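Local coordinates for putative hemin transport system, substrate-binding protein (Burkholderia cenocepacia J2315, PDB 5GIZ) that binds heme in the periplasm, probably handing it on to a membrane transporter as the substrate-binding component of a bacterial heme-uptake system, at residues A35-T40 with V51-A56; I9-A14 with D68-S73; R151-L156 with N183-F188; Q168-D173 with D189-L194. All coordinates share one frame; numbering follows the deposited sequence. Where two conformers were deposited one is given.

Contact 1: A35-T40 with V51-A56; sequences ADTTCT and VGYQRA
The heme-binding rim of the N-terminal lobe is built here from two turns, the type I turn Asp36–Cys39 and the type I turn Tyr53–Ala56, the latter carrying the tyrosine that is an axial ligand of heme iron in heme-bound structures of this protein. Two backbone hydrogen bonds join segments 35-40 and 51-56 where the turns begin: Val51 N gives to Ala35 O at 2.9 Å, nearly along the C=O axis, and Thr37 N gives to Gly52 O at 3.0 Å from above the carbonyl plane. Tyr53 CG lies anti to its backbone N (chi1 172°), and Thr37 OG1 sits at the edge of the ring, in its plane, 3.6 Å from Tyr53 CD1. The methyl CG2 of Thr38 approaches the phenol obliquely, 3.7 Å from Tyr53 CE1. Behind them Asp36 OD2 closes an Asx turn, gripped by Thr38 N at 3.0 Å and, on its syn lone pair, by Thr38 OG1 at 2.6 Å. The Asp36 carboxylate and the Gln54 side chain run side by side, pointing the same way, with their planes 20° apart. Thr37, Gln54 and Arg55 also belong to observed heme sites. Asp36 OD1 accepts from Gly12 N at the start of helix 13-23, while Asp36 and Gln54 both rest on Ile11 of strand 6-11.

Contact 2: I9-A14 with D68-S73; sequences IVIGGA and DLVLAS
Strands 9-11 and 69-72 run parallel, their axes 4.7 Å apart at an angle of 15°, as central neighbours in the four-stranded sheet of the N-terminal lobe. Four hydrogen bonds alternate between them: Ile9 N to Leu69 O, Leu71 N to Ile9 O, Ile11 N to Leu71 O at 2.8 Å, and Ser73 N to Ile11 O at 2.9 Å. The third is the straightest at its acceptor, with a C=O...N angle of 170°. Val70 CA and Val10 CA add CA-H...O contacts to Ile9 O and Leu71 O. Ile9, Ile11, Val70 and Ala72 share one face, where the Ile11 and Val70 side chains cross obliquely, CG1 to CG1 at 4.1 Å. On the other face Val10 and Leu71 lie side by side, Val10 CG2 4.2 Å from Leu71 CD1, and Leu71 continues onto helix 101-114. Gly12, phi and psi both 116°, packs its CA 4.0 Å from Ser73 OG and is the N-cap of helix 13-23, which begins with the heme-site residue Gly13. The contact is apolar on both faces; Ile9, Ile11 and Leu71 pair across it, Val10 and Val70 with the outer strands, and Gly12 and Ser73 lie at its pocket end.

Contact 3: R151-L156 with N183-F188; sequences RVLFVL and NAMQGF. With SO4 (sulfate ion), chain D.
Asn183 OD1 is gripped twice, by the backbone N of Met185 at 3.0 Å and by a water at 2.7 Å that in turn accepts from Phe154 N. The first bond makes an Asx turn, which leads the chain out of the short strand 182-183 where that strand pairs in parallel with strand 151-159 in the mixed sheet of the C-terminal lobe. With CG anti to its backbone N (chi1 -168°), Asn183 brings its amide back towards strand 151-159, and the water bridges OD1 to that strand; ND2 is held by Asp173 OD1 and Ala166 O. Directly between the segments, Ala184 N gives a nearly straight bond to Val152 O at 2.9 Å (N-H...O 174°), although it meets that carbonyl from well above its plane. The methyl of Ala184 fits against the strand, its CB 3.9 Å from Arg151 CB. Further along, Leu153 and Met185 lie side by side and point the same way; the methionine's bend at chi2 (-50°) puts Met185 SD 3.5 Å from Leu153 CD1. Strand 206-210 pairs with 151-159, and helix 196-202 covers Leu153, Ala184 and Met185. At the outer end the Arg151 chain turns at chi3 to set its guanidinium beside the loop, NE bonding to Ala202 O. A sulfate, probably from the crystallisation liquor, lies at the guanidinium edge and is held at two points: Arg151 NH1 gives to SO4 O1 at 3.2 Å, while Arg151 NH2 bridges SO4 O4 and Ala184 O, each at 2.9 Å.

Contact 4: Q168-D173 with D189-L194; sequences QRTAAD and DHYKPL
His190 N donates to Gln168 O at 2.8 Å, nearly along the C=O axis; with the backbone bond between Gln168 and Phe188 it makes the single Gln168–Asp189 bridge between the loop before helix 171-178 and the approach to strand 191-193. Asp189 CA adds a CA-H...O contact to the same oxygen. The Gln168 side chain, bent at chi2, is satisfied at both ends: NE2 gives to Asp173 OD1 at 3.0 Å and to Met185 O, and OE1 accepts from Gly187 N. Asp173 OD1 also receives Asn183 ND2, while its OD2 pairs with Arg177. Thr170 is the N-cap of the helix, its OG1 accepting from Asp173 N at 3.0 Å and bonding to Gly167 O. That leaves its methyl to face the other segment, with Thr170 CG2 3.7 Å from His190 CA and over one face of the Tyr191 ring. Nearer the surface, the extended Arg169 chain crosses Asp189 obliquely and makes a salt bridge from NE to OD2 at 3.1 Å; as a hydrogen bond it is weak, and the guanidinium and carboxylate planes stand 58° apart. The His190 imidazole reaches back to Arg169 CB, 3.8 Å from CE1. Ala171, Ala172 and Tyr191 are all heme-site residues. The well-paired amide and helix cap, set against a weak ion pair nearer the surface, suggest that internal hydrogen bonds hold this wall of the pocket more firmly than the salt bridge does.

Overall arrangement
The four contacts form two pairs, one in each lobe of the periplasmic binding protein, with the heme cleft between. In the N-terminal lobe contacts 1 and 2 touch, their centres 9 Å apart, the strand ends of contact 2 lying against the turns that carry Tyr53 and Thr37: Gly12 N is 2.7 Å from Asp36 OD1, and Gln54 NE2 comes to 3.0 Å from Ser73 OG. In the C-terminal lobe contacts 3 and 4 are 7 Å apart between centres and interlock, Gln168 N lying 2.9 Å from Phe188 O. Across the cleft the centres of contacts 1 and 4 are 22 Å apart, yet the side chains of Tyr53 and Tyr191 come within about 10 Å in this apo form.

Contact 1: A35-T40 with V51-A56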
loop_
_atom_site.group_PDB
_atom_site.type_symbol
_atom_site.label_atom_id
_atom_site.label_comp_id
_atom_site.label_asym_id
_atom_site.label_seq_id
_atom_site.Cartn_x
_atom_site.Cartn_y
_atom_site.Cartn_z
ATOM N N ALA A 35 -11.569 9.941 7.643
ATOM C CA ALA A 35 -10.826 9.138 6.658
ATOM C C ALA A 35 -11.698 8.038 6.096
ATOM O O ALA A 35 -12.808 7.812 6.557
ATOM C CB ALA A 35 -9.601 8.522 7.309
ATOM N N ASP A 36 -11.155 7.332 5.116
ATOM C CA ASP A 36 -11.802 6.088 4.669
ATOM C C ASP A 36 -11.257 4.922 5.495
ATOM O O ASP A 36 -10.293 5.056 6.280
ATOM C CB ASP A 36 -11.525 5.834 3.204
ATOM C CG ASP A 36 -10.122 5.400 2.972
ATOM O OD1 ASP A 36 -9.230 6.257 3.211
ATOM O OD2 ASP A 36 -9.935 4.218 2.582
ATOM N N THR A 37 -11.869 3.762 5.308
ATOM C CA THR A 37 -11.509 2.589 6.122
ATOM C C THR A 37 -10.121 2.057 5.958
ATOM O O THR A 37 -9.655 1.307 6.841
ATOM C CB THR A 37 -12.479 1.452 5.829
ATOM O OG1 THR A 37 -12.410 1.090 4.448
ATOM C CG2 THR A 37 -13.912 1.859 6.198
ATOM N N THR A 38 -9.436 2.405 4.876
ATOM C CA THR A 38 -8.059 1.936 4.688
ATOM C C THR A 38 -7.047 2.647 5.566
ATOM O O THR A 38 -5.883 2.236 5.651
ATOM C CB THR A 38 -7.564 2.004 3.221
ATOM O OG1 THR A 38 -7.476 3.348 2.756
ATOM C CG2 THR A 38 -8.426 1.220 2.309
ATOM N N CYS A 39 -7.468 3.704 6.267
ATOM C CA CYS A 39 -6.538 4.488 7.061
ATOM C C CYS A 39 -6.476 3.970 8.464
ATOM O O CYS A 39 -7.139 4.470 9.380
ATOM C CB CYS A 39 -6.912 5.984 7.047
ATOM S SG CYS A 39 -6.906 6.736 5.412
ATOM N N THR A 40 -5.620 2.967 8.647
ATOM C CA THR A 40 -5.484 2.250 9.903
ATOM C C THR A 40 -4.171 2.463 10.614
ATOM O O THR A 40 -3.970 1.908 11.656
ATOM C CB THR A 40 -5.654 0.772 9.703
ATOM O OG1 THR A 40 -4.605 0.329 8.847
ATOM C CG2 THR A 40 -6.977 0.474 9.063
ATOM N N VAL A 51 -15.619 7.210 6.723
ATOM C CA VAL A 51 -16.726 7.550 5.839
ATOM C C VAL A 51 -16.821 6.674 4.606
ATOM O O VAL A 51 -17.193 7.114 3.518
ATOM C CB VAL A 51 -16.731 9.058 5.516
ATOM C CG1 VAL A 51 -17.074 9.831 6.783
ATOM C CG2 VAL A 51 -15.433 9.462 4.845
ATOM N N GLY A 52 -16.554 5.400 4.794
ATOM C CA GLY A 52 -16.713 4.404 3.780
ATOM C C GLY A 52 -15.404 3.829 3.346
ATOM O O GLY A 52 -14.317 4.335 3.728
ATOM N N TYR A 53 -15.496 2.721 2.622
ATOM C CA TYR A 53 -14.300 2.198 1.955
ATOM C C TYR A 53 -13.899 3.196 0.867
ATOM O O TYR A 53 -14.729 3.903 0.326
ATOM C CB TYR A 53 -14.497 0.779 1.370
ATOM C CG TYR A 53 -13.338 0.277 0.502
ATOM C CD1 TYR A 53 -12.076 0.022 1.054
ATOM C CD2 TYR A 53 -13.510 0.050 -0.883
ATOM C CE1 TYR A 53 -11.032 -0.425 0.276
ATOM C CE2 TYR A 53 -12.458 -0.392 -1.664
ATOM C CZ TYR A 53 -11.223 -0.640 -1.079
ATOM O OH TYR A 53 -10.161 -1.097 -1.845
ATOM N N GLN A 54 -12.601 3.259 0.573
ATOM C CA GLN A 54 -12.060 4.299 -0.320
ATOM C C GLN A 54 -12.717 4.356 -1.698
ATOM O O GLN A 54 -12.879 5.453 -2.188
ATOM C CB GLN A 54 -10.521 4.293 -0.401
ATOM C CG GLN A 54 -9.888 3.646 -1.579
ATOM C CD GLN A 54 -8.389 3.476 -1.434
ATOM O OE1 GLN A 54 -7.915 2.366 -1.412
ATOM N NE2 GLN A 54 -7.657 4.561 -1.369
ATOM N N ARG A 55 -13.171 3.216 -2.231
ATOM C CA ARG A 55 -13.900 3.154 -3.517
ATOM C C ARG A 55 -15.422 3.235 -3.391
ATOM O O ARG A 55 -16.147 3.187 -4.398
ATOM C CB ARG A 55 -13.596 1.839 -4.233
ATOM C CG ARG A 55 -12.142 1.583 -4.538
ATOM C CD ARG A 55 -12.020 0.619 -5.711
ATOM N NE ARG A 55 -12.130 1.324 -6.990
ATOM C CZ ARG A 55 -13.005 1.076 -7.971
ATOM N NH1 ARG A 55 -13.896 0.086 -7.895
ATOM N NH2 ARG A 55 -12.968 1.829 -9.061
ATOM N N ALA A 56 -15.930 3.339 -2.172
ATOM C CA ALA A 56 -17.372 3.369 -1.919
ATOM C C ALA A 56 -17.672 4.405 -0.835
ATOM O O ALA A 56 -18.281 4.114 0.160
ATOM C CB ALA A 56 -17.874 1.982 -1.517
#

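Contact 2: I9-A14 with D68-S73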
loop_
_atom_site.group_PDB
_atom_site.type_symbol
_atom_site.label_atom_id
_atom_site.label_comp_id
_atom_site.label_asym_id
_atom_site.label_seq_id
_atom_site.Cartn_x
_atom_site.Cartn_y
_atom_site.Cartn_z
ATOM N N ILE A 9 -10.069 15.824 5.766
ATOM C CA ILE A 9 -10.370 14.419 5.581
ATOM C C ILE A 9 -9.380 13.817 4.589
ATOM O O ILE A 9 -9.029 14.448 3.597
ATOM C CB ILE A 9 -11.834 14.219 5.164
ATOM C CG1 ILE A 9 -12.739 14.631 6.342
ATOM C CG2 ILE A 9 -12.088 12.787 4.651
ATOM C CD1 ILE A 9 -14.212 14.609 6.017
ATOM N N VAL A 10 -8.936 12.592 4.865
ATOM C CA VAL A 10 -7.928 11.967 4.016
ATOM C C VAL A 10 -8.471 10.620 3.546
ATOM O O VAL A 10 -8.982 9.844 4.349
ATOM C CB VAL A 10 -6.589 11.817 4.770
ATOM C CG1 VAL A 10 -5.520 11.227 3.850
ATOM C CG2 VAL A 10 -6.148 13.146 5.353
ATOM N N ILE A 11 -8.338 10.368 2.265
ATOM C CA ILE A 11 -8.782 9.137 1.622
ATOM C C ILE A 11 -7.568 8.450 1.078
ATOM O O ILE A 11 -6.976 8.962 0.148
ATOM C CB ILE A 11 -9.834 9.362 0.512
ATOM C CG1 ILE A 11 -10.990 10.287 0.946
ATOM C CG2 ILE A 11 -10.271 7.988 0.029
ATOM C CD1 ILE A 11 -11.733 9.866 2.150
ATOM N N GLY A 12 -7.244 7.270 1.608
ATOM C CA GLY A 12 -6.118 6.502 1.185
ATOM C C GLY A 12 -5.115 6.363 2.319
ATOM O O GLY A 12 -4.539 7.331 2.801
ATOM N N GLY A 13 -4.908 5.135 2.755
ATOM C CA GLY A 13 -4.067 4.891 3.900
ATOM C C GLY A 13 -2.688 5.526 3.883
ATOM O O GLY A 13 -2.207 6.070 4.879
ATOM N N ALA A 14 -2.032 5.498 2.740
ATOM C CA ALA A 14 -0.731 6.113 2.653
ATOM C C ALA A 14 -0.765 7.603 2.762
ATOM O O ALA A 14 0.206 8.201 3.186
ATOM C CB ALA A 14 -0.028 5.709 1.356
ATOM N N ASP A 68 -12.917 21.225 5.461
ATOM C CA ASP A 68 -12.447 22.315 4.625
ATOM C C ASP A 68 -11.637 21.812 3.433
ATOM O O ASP A 68 -11.516 22.501 2.406
ATOM C CB ASP A 68 -11.539 23.242 5.438
ATOM C CG ASP A 68 -12.260 23.885 6.573
ATOM O OD1 ASP A 68 -13.421 24.406 6.365
ATOM O OD2 ASP A 68 -11.798 23.815 7.732
ATOM N N LEU A 69 -11.055 20.616 3.591
ATOM C CA LEU A 69 -10.181 20.051 2.557
ATOM C C LEU A 69 -10.228 18.544 2.621
ATOM O O LEU A 69 -10.253 18.001 3.696
ATOM C CB LEU A 69 -8.773 20.547 2.826
ATOM C CG LEU A 69 -7.618 19.986 1.997
ATOM C CD1 LEU A 69 -7.772 20.332 0.527
ATOM C CD2 LEU A 69 -6.279 20.486 2.535
ATOM N N VAL A 70 -10.196 17.889 1.465
ATOM C CA VAL A 70 -10.081 16.464 1.326
ATOM C C VAL A 70 -8.816 16.182 0.502
ATOM O O VAL A 70 -8.670 16.702 -0.595
ATOM C CB VAL A 70 -11.314 15.840 0.613
ATOM C CG1 VAL A 70 -11.082 14.372 0.320
ATOM C CG2 VAL A 70 -12.603 16.086 1.384
ATOM N N LEU A 71 -7.932 15.366 1.033
ATOM C CA LEU A 71 -6.812 14.826 0.320
ATOM C C LEU A 71 -7.188 13.442 -0.112
ATOM O O LEU A 71 -7.477 12.592 0.728
ATOM C CB LEU A 71 -5.579 14.767 1.217
ATOM C CG LEU A 71 -5.230 16.085 1.934
ATOM C CD1 LEU A 71 -4.070 15.811 2.927
ATOM C CD2 LEU A 71 -4.954 17.171 0.961
ATOM N N ALA A 72 -7.219 13.221 -1.424
ATOM C CA ALA A 72 -7.752 11.997 -1.969
ATOM C C ALA A 72 -6.783 11.241 -2.819
ATOM O O ALA A 72 -6.128 11.807 -3.720
ATOM C CB ALA A 72 -9.002 12.299 -2.796
ATOM N N SER A 73 -6.700 9.955 -2.557
ATOM C CA SER A 73 -5.822 9.102 -3.343
ATOM C C SER A 73 -6.459 8.927 -4.707
ATOM O O SER A 73 -7.672 9.171 -4.918
ATOM C CB SER A 73 -5.676 7.765 -2.653
ATOM O OG SER A 73 -6.913 7.134 -2.723
#

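Contact 3: R151-L156 with N183-F188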
loop_
_atom_site.group_PDB
_atom_site.type_symbol
_atom_site.label_atom_id
_atom_site.label_comp_id
_atom_site.label_asym_id
_atom_site.label_seq_id
_atom_site.Cartn_x
_atom_site.Cartn_y
_atom_site.Cartn_z
ATOM N N ARG A 151 11.676 -15.951 -7.805
ATOM C CA ARG A 151 10.336 -15.702 -8.338
ATOM C C ARG A 151 9.326 -15.688 -7.220
ATOM O O ARG A 151 9.233 -16.639 -6.463
ATOM C CB ARG A 151 9.971 -16.758 -9.371
ATOM C CG ARG A 151 10.971 -16.886 -10.524
ATOM C CD ARG A 151 10.522 -17.951 -11.522
ATOM N NE ARG A 151 9.380 -17.494 -12.289
ATOM C CZ ARG A 151 9.424 -16.719 -13.353
ATOM N NH1 ARG A 151 10.574 -16.216 -13.798
ATOM N NH2 ARG A 151 8.276 -16.341 -13.931
ATOM N N VAL A 152 8.579 -14.598 -7.094
ATOM C CA VAL A 152 7.617 -14.432 -6.017
ATOM C C VAL A 152 6.237 -14.225 -6.609
ATOM O O VAL A 152 6.061 -13.345 -7.448
ATOM C CB VAL A 152 7.973 -13.211 -5.144
ATOM C CG1 VAL A 152 6.928 -13.022 -4.048
ATOM C CG2 VAL A 152 9.376 -13.380 -4.555
ATOM N N LEU A 153 5.254 -15.007 -6.136
ATOM C CA LEU A 153 3.836 -14.886 -6.495
ATOM C C LEU A 153 3.173 -14.117 -5.379
ATOM O O LEU A 153 3.263 -14.561 -4.243
ATOM C CB LEU A 153 3.244 -16.272 -6.518
ATOM C CG LEU A 153 1.733 -16.322 -6.766
ATOM C CD1 LEU A 153 1.411 -15.878 -8.163
ATOM C CD2 LEU A 153 1.204 -17.730 -6.464
ATOM N N PHE A 154 2.494 -13.026 -5.722
ATOM C CA PHE A 154 1.648 -12.294 -4.793
ATOM C C PHE A 154 0.184 -12.616 -4.968
ATOM O O PHE A 154 -0.372 -12.379 -6.010
ATOM C CB PHE A 154 1.836 -10.751 -4.860
ATOM C CG PHE A 154 0.981 -10.037 -3.846
ATOM C CD1 PHE A 154 1.299 -10.093 -2.532
ATOM C CD2 PHE A 154 -0.206 -9.432 -4.204
ATOM C CE1 PHE A 154 0.508 -9.517 -1.549
ATOM C CE2 PHE A 154 -0.996 -8.848 -3.210
ATOM C CZ PHE A 154 -0.652 -8.918 -1.917
ATOM N N VAL A 155 -0.382 -13.182 -3.931
ATOM C CA VAL A 155 -1.805 -13.442 -3.819
ATOM C C VAL A 155 -2.468 -12.309 -3.050
ATOM O O VAL A 155 -2.175 -12.113 -1.861
ATOM C CB VAL A 155 -2.039 -14.736 -3.035
ATOM C CG1 VAL A 155 -3.544 -14.953 -2.786
ATOM C CG2 VAL A 155 -1.409 -15.916 -3.798
ATOM N N LEU A 156 -3.446 -11.667 -3.699
ATOM C CA LEU A 156 -4.263 -10.671 -3.017
ATOM C C LEU A 156 -5.351 -11.342 -2.181
ATOM O O LEU A 156 -5.533 -11.030 -1.017
ATOM C CB LEU A 156 -4.907 -9.737 -4.041
ATOM C CG LEU A 156 -5.759 -8.599 -3.444
ATOM C CD1 LEU A 156 -4.926 -7.744 -2.487
ATOM C CD2 LEU A 156 -6.368 -7.764 -4.546
ATOM N N ASN A 183 8.721 -10.813 -10.141
ATOM C CA ASN A 183 7.355 -11.274 -10.120
ATOM C C ASN A 183 7.234 -12.569 -10.900
ATOM O O ASN A 183 7.623 -12.626 -12.090
ATOM C CB ASN A 183 6.421 -10.173 -10.641
ATOM C CG ASN A 183 4.960 -10.471 -10.376
ATOM O OD1 ASN A 183 4.586 -11.589 -10.021
ATOM N ND2 ASN A 183 4.078 -9.458 -10.541
ATOM N N ALA A 184 6.722 -13.596 -10.245
ATOM C CA ALA A 184 6.571 -14.911 -10.894
ATOM C C ALA A 184 5.535 -14.822 -12.017
ATOM O O ALA A 184 5.624 -15.522 -13.003
ATOM C CB ALA A 184 6.164 -15.946 -9.896
ATOM N N MET A 185 4.563 -13.935 -11.853
ATOM C CA MET A 185 3.578 -13.657 -12.882
ATOM C C MET A 185 4.067 -12.571 -13.860
ATOM O O MET A 185 4.430 -11.478 -13.432
ATOM C CB MET A 185 2.271 -13.161 -12.258
ATOM C CG MET A 185 1.636 -14.029 -11.190
ATOM S SD MET A 185 1.456 -15.769 -11.676
ATOM C CE MET A 185 0.412 -15.622 -13.068
ATOM N N GLN A 186 4.028 -12.901 -15.165
ATOM C CA GLN A 186 4.438 -12.003 -16.235
ATOM C C GLN A 186 3.445 -12.065 -17.362
ATOM O O GLN A 186 2.802 -13.092 -17.548
ATOM C CB GLN A 186 5.814 -12.402 -16.748
ATOM C CG GLN A 186 6.919 -12.239 -15.716
ATOM C CD GLN A 186 7.188 -10.773 -15.364
ATOM O OE1 GLN A 186 7.016 -9.880 -16.206
ATOM N NE2 GLN A 186 7.640 -10.524 -14.121
ATOM N N GLY A 187 3.335 -10.969 -18.096
ATOM C CA GLY A 187 2.554 -10.960 -19.342
ATOM C C GLY A 187 1.170 -10.342 -19.277
ATOM O O GLY A 187 0.441 -10.338 -20.266
ATOM N N PHE A 188 0.785 -9.797 -18.129
ATOM C CA PHE A 188 -0.455 -9.077 -18.006
ATOM C C PHE A 188 -0.309 -8.015 -16.923
ATOM O O PHE A 188 0.568 -8.119 -16.047
ATOM C CB PHE A 188 -1.615 -10.014 -17.645
ATOM C CG PHE A 188 -1.463 -10.686 -16.303
ATOM C CD1 PHE A 188 -0.728 -11.838 -16.195
ATOM C CD2 PHE A 188 -2.068 -10.176 -15.188
ATOM C CE1 PHE A 188 -0.571 -12.472 -14.954
ATOM C CE2 PHE A 188 -1.922 -10.783 -13.958
ATOM C CZ PHE A 188 -1.175 -11.932 -13.830
HETATM S S SO4 D . 9.756 -14.605 -17.078
HETATM O O1 SO4 D . 10.410 -13.875 -15.973
HETATM O O2 SO4 D . 9.503 -13.625 -18.137
HETATM O O3 SO4 D . 10.644 -15.698 -17.521
HETATM O O4 SO4 D . 8.475 -15.176 -16.613
HETATM O O HOH W 1 2.501 -12.158 -8.393
#

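Contact 4: Q168-D173 with D189-L194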
loop_
_atom_site.group_PDB
_atom_site.type_symbol
_atom_site.label_atom_id
_atom_site.label_comp_id
_atom_site.label_asym_id
_atom_site.label_seq_id
_atom_site.Cartn_x
_atom_site.Cartn_y
_atom_site.Cartn_z
ATOM N N GLN A 168 1.804 -7.055 -13.699
ATOM C CA GLN A 168 2.514 -5.800 -13.738
ATOM C C GLN A 168 1.584 -4.611 -13.439
ATOM O O GLN A 168 0.353 -4.761 -13.359
ATOM C CB GLN A 168 3.233 -5.669 -15.074
ATOM C CG GLN A 168 4.507 -6.531 -15.154
ATOM C CD GLN A 168 4.266 -8.031 -15.120
ATOM O OE1 GLN A 168 3.749 -8.638 -16.066
ATOM N NE2 GLN A 168 4.669 -8.655 -14.003
ATOM N N ARG A 169 2.192 -3.437 -13.267
ATOM C CA ARG A 169 1.466 -2.187 -12.961
ATOM C C ARG A 169 0.709 -2.317 -11.661
ATOM O O ARG A 169 -0.330 -1.675 -11.452
ATOM C CB ARG A 169 0.495 -1.785 -14.063
ATOM C CG ARG A 169 1.157 -1.463 -15.388
ATOM C CD ARG A 169 0.044 -0.894 -16.243
ATOM N NE ARG A 169 0.420 -0.565 -17.615
ATOM C CZ ARG A 169 0.347 0.654 -18.143
ATOM N NH1 ARG A 169 -0.076 1.700 -17.427
ATOM N NH2 ARG A 169 0.703 0.825 -19.400
ATOM N N THR A 170 1.258 -3.121 -10.744
ATOM C CA THR A 170 0.667 -3.278 -9.403
ATOM C C THR A 170 1.687 -2.854 -8.329
ATOM O O THR A 170 2.920 -2.895 -8.512
ATOM C CB THR A 170 0.217 -4.700 -9.088
ATOM O OG1 THR A 170 1.360 -5.572 -9.164
ATOM C CG2 THR A 170 -0.837 -5.155 -10.024
ATOM N N ALA A 171 1.151 -2.543 -7.138
ATOM C CA ALA A 171 1.990 -2.254 -5.980
ATOM C C ALA A 171 2.858 -3.470 -5.674
ATOM O O ALA A 171 4.031 -3.344 -5.376
ATOM C CB ALA A 171 1.112 -1.920 -4.760
ATOM N N ALA A 172 2.241 -4.658 -5.672
ATOM C CA ALA A 172 2.968 -5.871 -5.354
ATOM C C ALA A 172 4.147 -6.134 -6.307
ATOM O O ALA A 172 5.226 -6.505 -5.870
ATOM C CB ALA A 172 2.021 -7.069 -5.366
ATOM N N ASP A 173 3.931 -5.957 -7.609
ATOM C CA ASP A 173 5.003 -6.130 -8.596
ATOM C C ASP A 173 6.201 -5.210 -8.246
ATOM O O ASP A 173 7.345 -5.610 -8.229
ATOM C CB ASP A 173 4.481 -5.800 -9.996
ATOM C CG ASP A 173 5.500 -6.052 -11.061
ATOM O OD1 ASP A 173 5.596 -7.200 -11.534
ATOM O OD2 ASP A 173 6.204 -5.079 -11.406
ATOM N N ASP A 189 -1.198 -7.031 -16.963
ATOM C CA ASP A 189 -1.272 -5.973 -15.959
ATOM C C ASP A 189 -2.402 -6.226 -14.976
ATOM O O ASP A 189 -3.398 -6.878 -15.310
ATOM C CB ASP A 189 -1.498 -4.625 -16.624
ATOM C CG ASP A 189 -0.335 -4.234 -17.499
ATOM O OD1 ASP A 189 0.786 -4.763 -17.289
ATOM O OD2 ASP A 189 -0.545 -3.432 -18.430
ATOM N N HIS A 190 -2.248 -5.640 -13.786
ATOM C CA HIS A 190 -3.249 -5.635 -12.746
ATOM C C HIS A 190 -3.453 -7.011 -12.204
ATOM O O HIS A 190 -2.502 -7.812 -12.195
ATOM C CB HIS A 190 -4.525 -4.922 -13.211
ATOM C CG HIS A 190 -4.216 -3.626 -13.893
ATOM N ND1 HIS A 190 -3.453 -2.649 -13.284
ATOM C CD2 HIS A 190 -4.471 -3.186 -15.143
ATOM C CE1 HIS A 190 -3.276 -1.650 -14.128
ATOM N NE2 HIS A 190 -3.894 -1.944 -15.259
ATOM N N TYR A 191 -4.616 -7.264 -11.635
ATOM C CA TYR A 191 -4.890 -8.543 -10.985
ATOM C C TYR A 191 -5.643 -9.453 -11.932
ATOM O O TYR A 191 -6.483 -8.982 -12.707
ATOM C CB TYR A 191 -5.662 -8.291 -9.679
ATOM C CG TYR A 191 -4.787 -7.761 -8.554
ATOM C CD1 TYR A 191 -4.055 -8.645 -7.789
ATOM C CD2 TYR A 191 -4.702 -6.399 -8.248
ATOM C CE1 TYR A 191 -3.263 -8.210 -6.761
ATOM C CE2 TYR A 191 -3.890 -5.951 -7.216
ATOM C CZ TYR A 191 -3.168 -6.880 -6.486
ATOM O OH TYR A 191 -2.348 -6.543 -5.424
ATOM N N LYS A 192 -5.384 -10.756 -11.893
ATOM C CA LYS A 192 -6.158 -11.714 -12.667
ATOM C C LYS A 192 -6.296 -13.018 -11.870
ATOM O O LYS A 192 -5.383 -13.352 -11.085
ATOM C CB LYS A 192 -5.494 -11.898 -14.050
ATOM C CG LYS A 192 -5.251 -13.323 -14.517
ATOM C CD LYS A 192 -4.081 -13.456 -15.498
ATOM C CE LYS A 192 -4.200 -12.595 -16.735
ATOM N NZ LYS A 192 -5.312 -13.062 -17.598
ATOM N N PRO A 193 -7.439 -13.732 -12.017
ATOM C CA PRO A 193 -7.572 -15.068 -11.422
ATOM C C PRO A 193 -6.518 -16.014 -11.949
ATOM O O PRO A 193 -6.285 -16.080 -13.171
ATOM C CB PRO A 193 -8.973 -15.509 -11.845
ATOM C CG PRO A 193 -9.726 -14.227 -11.955
ATOM C CD PRO A 193 -8.740 -13.245 -12.540
ATOM N N LEU A 194 -5.883 -16.732 -11.033
ATOM C CA LEU A 194 -4.795 -17.625 -11.343
ATOM C C LEU A 194 -5.296 -18.980 -11.779
ATOM O O LEU A 194 -5.980 -19.643 -11.029
ATOM C CB LEU A 194 -3.919 -17.801 -10.093
ATOM C CG LEU A 194 -2.684 -18.682 -10.204
ATOM C CD1 LEU A 194 -1.603 -18.100 -11.109
ATOM C CD2 LEU A 194 -2.180 -18.969 -8.778
#